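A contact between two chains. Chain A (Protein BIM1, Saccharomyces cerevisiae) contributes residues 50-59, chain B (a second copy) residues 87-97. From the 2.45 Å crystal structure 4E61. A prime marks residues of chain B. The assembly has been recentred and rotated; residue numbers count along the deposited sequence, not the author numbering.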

# COMPACT_ATOMS: atom_id res chain seq x y z
N ASP A 50 -14.39 0.24 11.19
CA ASP A 50 -15.46 1.13 11.66
C ASP A 50 -16.79 0.90 10.92
O ASP A 50 -17.87 0.97 11.54
CB ASP A 50 -15.03 2.59 11.53
CG ASP A 50 -13.89 3.02 12.43
OD1 ASP A 50 -13.59 2.28 13.41
OD2 ASP A 50 -13.28 4.09 12.16
N ILE A 51 -16.72 0.58 9.60
CA ILE A 51 -17.93 0.28 8.85
C ILE A 51 -18.48 -1.08 9.31
O ILE A 51 -19.69 -1.19 9.47
CB ILE A 51 -17.79 0.44 7.32
CG1 ILE A 51 -17.59 1.91 6.95
CG2 ILE A 51 -19.03 -0.10 6.58
CD1 ILE A 51 -17.16 2.16 5.46
N GLU A 52 -17.58 -2.07 9.57
CA GLU A 52 -17.97 -3.40 10.05
C GLU A 52 -18.74 -3.32 11.39
O GLU A 52 -19.84 -3.88 11.50
CB GLU A 52 -16.77 -4.36 10.15
CG GLU A 52 -17.24 -5.81 10.12
CD GLU A 52 -16.24 -6.93 10.34
OE1 GLU A 52 -15.70 -6.99 11.47
OE2 GLU A 52 -16.23 -7.88 9.52
N ILE A 53 -18.18 -2.57 12.36
CA ILE A 53 -18.78 -2.32 13.68
C ILE A 53 -20.18 -1.71 13.53
O ILE A 53 -21.13 -2.23 14.10
CB ILE A 53 -17.82 -1.44 14.55
CG1 ILE A 53 -16.58 -2.27 15.00
CG2 ILE A 53 -18.56 -0.83 15.74
CD1 ILE A 53 -15.27 -1.47 15.30
N LEU A 54 -20.30 -0.65 12.71
CA LEU A 54 -21.55 0.03 12.42
C LEU A 54 -22.60 -0.91 11.80
O LEU A 54 -23.75 -0.91 12.24
CB LEU A 54 -21.29 1.26 11.52
CG LEU A 54 -22.52 2.03 11.00
CD1 LEU A 54 -23.28 2.75 12.12
CD2 LEU A 54 -22.14 2.96 9.89
N VAL A 55 -22.19 -1.73 10.82
CA VAL A 55 -23.06 -2.69 10.14
C VAL A 55 -23.59 -3.73 11.11
O VAL A 55 -24.81 -3.94 11.13
CB VAL A 55 -22.37 -3.32 8.90
CG1 VAL A 55 -23.01 -4.65 8.48
CG2 VAL A 55 -22.39 -2.33 7.75
N HIS A 56 -22.71 -4.33 11.94
CA HIS A 56 -23.13 -5.33 12.91
C HIS A 56 -24.00 -4.78 14.05
O HIS A 56 -25.03 -5.38 14.38
CB HIS A 56 -21.98 -6.22 13.36
CG HIS A 56 -21.43 -7.02 12.22
ND1 HIS A 56 -22.25 -7.84 11.45
CD2 HIS A 56 -20.18 -7.07 11.73
CE1 HIS A 56 -21.47 -8.36 10.52
NE2 HIS A 56 -20.21 -7.92 10.65
N THR A 57 -23.63 -3.61 14.60
CA THR A 57 -24.37 -2.91 15.63
C THR A 57 -25.81 -2.61 15.17
O THR A 57 -26.75 -2.92 15.90
CB THR A 57 -23.58 -1.67 16.05
OG1 THR A 57 -22.44 -2.11 16.79
CG2 THR A 57 -24.39 -0.69 16.88
N THR A 58 -25.99 -2.03 13.96
CA THR A 58 -27.34 -1.75 13.49
C THR A 58 -28.11 -2.98 13.09
O THR A 58 -29.33 -2.94 13.13
CB THR A 58 -27.51 -0.51 12.59
OG1 THR A 58 -27.73 -0.87 11.23
CG2 THR A 58 -26.44 0.54 12.78
N GLN A 59 -27.42 -4.07 12.75
CA GLN A 59 -28.07 -5.35 12.45
C GLN A 59 -28.65 -5.95 13.74
O GLN A 59 -29.72 -6.56 13.69
CB GLN A 59 -27.08 -6.33 11.83
CG GLN A 59 -27.46 -6.70 10.41
CD GLN A 59 -26.32 -7.35 9.68
OE1 GLN A 59 -25.44 -8.00 10.28
NE2 GLN A 59 -26.31 -7.17 8.37
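Chain B, residues 87-97: RFVKKVESILY

Two helices from two copies of BIM1 pack nearly antiparallel in a largely apolar contact, held by a leucine knob and by fitted side chains, with no hydrogen bond or salt bridge crossing between them.

Chain B runs through this stretch as a regular helix. From Arg87′ to Leu96′ phi lies between -56° and -70° and psi near -33° to -48°, and the i to i+4 backbone bonds, such as Val92′ N to Phe88′ O at 3.1 Å and Leu96′ N to Val92′ O at 3.0 Å, account for the amides from Lys91′ onward. At Tyr97′ the backbone shifts to -97/8. Against the helix of chain A its N-to-C direction is turned by 165°, and the two axes come within 10.3 Å. The register follows from this direction: as chain A advances from Ile51 to Thr58, its partners step back from Val92′, whose CA lies 6.6 Å from the CA of Ile51, to Phe88′, whose CA is 8.6 Å from the CA of Thr58. The backbones are thus closer at the Ile51 end, while the Phe88′ ring occupies the wider one.

The first rule is a knob in a hole. Leu54, with chi1 t and chi2 p, points toward chain B and sits among Phe88′, Lys91′, Val92′ and Ile95′, the i, i+3, i+4, i+7 pattern that lines one side of a helix. Leu54 CG lies 3.6 Å from Phe88′ CE1, Leu54 CD1 4.0 Å from Lys91′ CD, and Leu54 CD2 reaches both Val92′ CG2 at 3.8 Å and Ile95′ CD1 at 3.7 Å. Even the lysine takes part here through the aliphatic portion of its chain.

The second rule is that residues a turn away extend the seam. Ile51 leaves its helix sideways, but in its m,t rotamer the end comes nearer: Ile51 CG1 lies 3.7 Å from Ile95′ CG2, and Ile51 CD1 touches Leu96′ CD2 at 3.6 Å and Val92′ CG1 at 4.1 Å. Ile95′, itself m,t and directed toward chain A, also packs on Asp50, with Ile95′ CG2 3.7 Å from Asp50 CB and Ile95′ CD1 3.5 Å from Asp50 O. Asp50 O already accepts Leu54 N at 3.1 Å, so the methyl meets a backbone atom engaged in its own helix.

Phe88′ fills the other end. Its CB departs sideways, yet with chi1 at -175° the ring comes nearer chain A. Val55 CG2 approaches the ring edge, 4.1 Å from Phe88′ CZ, and Thr58 OG1 lies 3.5 Å from Phe88′ CE1.

Several polar groups off the seam bond within their own helix: Ser94′ OG donates to Lys91′ O at 2.7 Å, Thr57 OG1 to Ile53 O at 3.0 Å, and Lys90′ NZ forms a salt bridge with Glu93′ OE1 at 3.1 Å. Altogether the two stretches bury 461 Å², with Leu54 and Ile95′ covered most.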

# COMPACT_ATOMS: atom_id res chain seq x y z
N ARG B 87 -30.14 8.33 7.82
CA ARG B 87 -29.36 8.43 9.05
C ARG B 87 -28.18 7.47 8.98
O ARG B 87 -27.04 7.85 9.27
CB ARG B 87 -30.26 8.07 10.23
CG ARG B 87 -29.99 8.84 11.51
CD ARG B 87 -31.07 8.54 12.55
NE ARG B 87 -32.39 8.99 12.11
CZ ARG B 87 -33.53 8.35 12.38
NH1 ARG B 87 -33.52 7.23 13.09
NH2 ARG B 87 -34.68 8.83 11.93
N PHE B 88 -28.45 6.22 8.55
CA PHE B 88 -27.45 5.18 8.41
C PHE B 88 -26.50 5.53 7.27
O PHE B 88 -25.29 5.48 7.46
CB PHE B 88 -28.09 3.81 8.20
CG PHE B 88 -27.08 2.68 8.16
CD1 PHE B 88 -26.58 2.13 9.33
CD2 PHE B 88 -26.60 2.20 6.95
CE1 PHE B 88 -25.60 1.12 9.29
CE2 PHE B 88 -25.63 1.18 6.91
CZ PHE B 88 -25.14 0.65 8.08
N VAL B 89 -27.05 5.93 6.11
CA VAL B 89 -26.27 6.34 4.94
C VAL B 89 -25.31 7.48 5.30
O VAL B 89 -24.15 7.43 4.91
CB VAL B 89 -27.16 6.63 3.71
CG1 VAL B 89 -26.37 7.30 2.59
CG2 VAL B 89 -27.81 5.35 3.19
N LYS B 90 -25.77 8.45 6.11
CA LYS B 90 -24.94 9.58 6.57
C LYS B 90 -23.85 9.16 7.55
O LYS B 90 -22.76 9.74 7.52
CB LYS B 90 -25.78 10.76 7.10
CG LYS B 90 -26.46 11.59 6.01
CD LYS B 90 -25.46 12.39 5.18
CE LYS B 90 -26.12 13.21 4.09
NZ LYS B 90 -25.11 13.94 3.27
N LYS B 91 -24.13 8.14 8.39
CA LYS B 91 -23.17 7.59 9.34
C LYS B 91 -22.00 6.93 8.57
O LYS B 91 -20.85 7.17 8.92
CB LYS B 91 -23.85 6.58 10.26
CG LYS B 91 -24.53 7.21 11.47
CD LYS B 91 -25.25 6.19 12.37
CE LYS B 91 -26.75 6.40 12.36
NZ LYS B 91 -27.47 5.35 13.13
N VAL B 92 -22.31 6.16 7.49
CA VAL B 92 -21.33 5.52 6.60
C VAL B 92 -20.49 6.58 5.90
O VAL B 92 -19.27 6.43 5.82
CB VAL B 92 -21.97 4.53 5.56
CG1 VAL B 92 -20.89 3.82 4.73
CG2 VAL B 92 -22.87 3.51 6.25
N GLU B 93 -21.15 7.63 5.38
CA GLU B 93 -20.49 8.72 4.67
C GLU B 93 -19.48 9.44 5.59
O GLU B 93 -18.37 9.70 5.16
CB GLU B 93 -21.51 9.70 4.06
CG GLU B 93 -20.98 10.41 2.83
CD GLU B 93 -21.57 11.77 2.53
OE1 GLU B 93 -22.76 12.00 2.83
OE2 GLU B 93 -20.83 12.63 2.00
N SER B 94 -19.84 9.65 6.86
CA SER B 94 -18.94 10.27 7.84
C SER B 94 -17.74 9.36 8.14
O SER B 94 -16.64 9.88 8.30
CB SER B 94 -19.68 10.65 9.12
OG SER B 94 -19.97 9.51 9.92
N ILE B 95 -17.95 8.02 8.20
CA ILE B 95 -16.83 7.11 8.38
C ILE B 95 -15.87 7.21 7.18
O ILE B 95 -14.65 7.32 7.41
CB ILE B 95 -17.22 5.64 8.70
CG1 ILE B 95 -17.98 5.55 10.04
CG2 ILE B 95 -15.96 4.72 8.70
CD1 ILE B 95 -18.70 4.16 10.29
N LEU B 96 -16.39 7.20 5.93
CA LEU B 96 -15.57 7.29 4.71
C LEU B 96 -14.72 8.54 4.67
O LEU B 96 -13.56 8.45 4.32
CB LEU B 96 -16.42 7.24 3.40
CG LEU B 96 -17.26 5.99 3.13
CD1 LEU B 96 -18.09 6.17 1.90
CD2 LEU B 96 -16.40 4.73 2.99
N TYR B 97 -15.30 9.71 5.02
CA TYR B 97 -14.59 10.98 4.92
C TYR B 97 -13.93 11.54 6.17
O TYR B 97 -13.39 12.65 6.12
CB TYR B 97 -15.40 12.01 4.11
CG TYR B 97 -15.96 11.47 2.81
CD1 TYR B 97 -15.12 10.89 1.85
CD2 TYR B 97 -17.32 11.48 2.55
CE1 TYR B 97 -15.63 10.35 0.67
CE2 TYR B 97 -17.84 10.99 1.36
CZ TYR B 97 -16.98 10.42 0.42
OH TYR B 97 -17.50 9.93 -0.74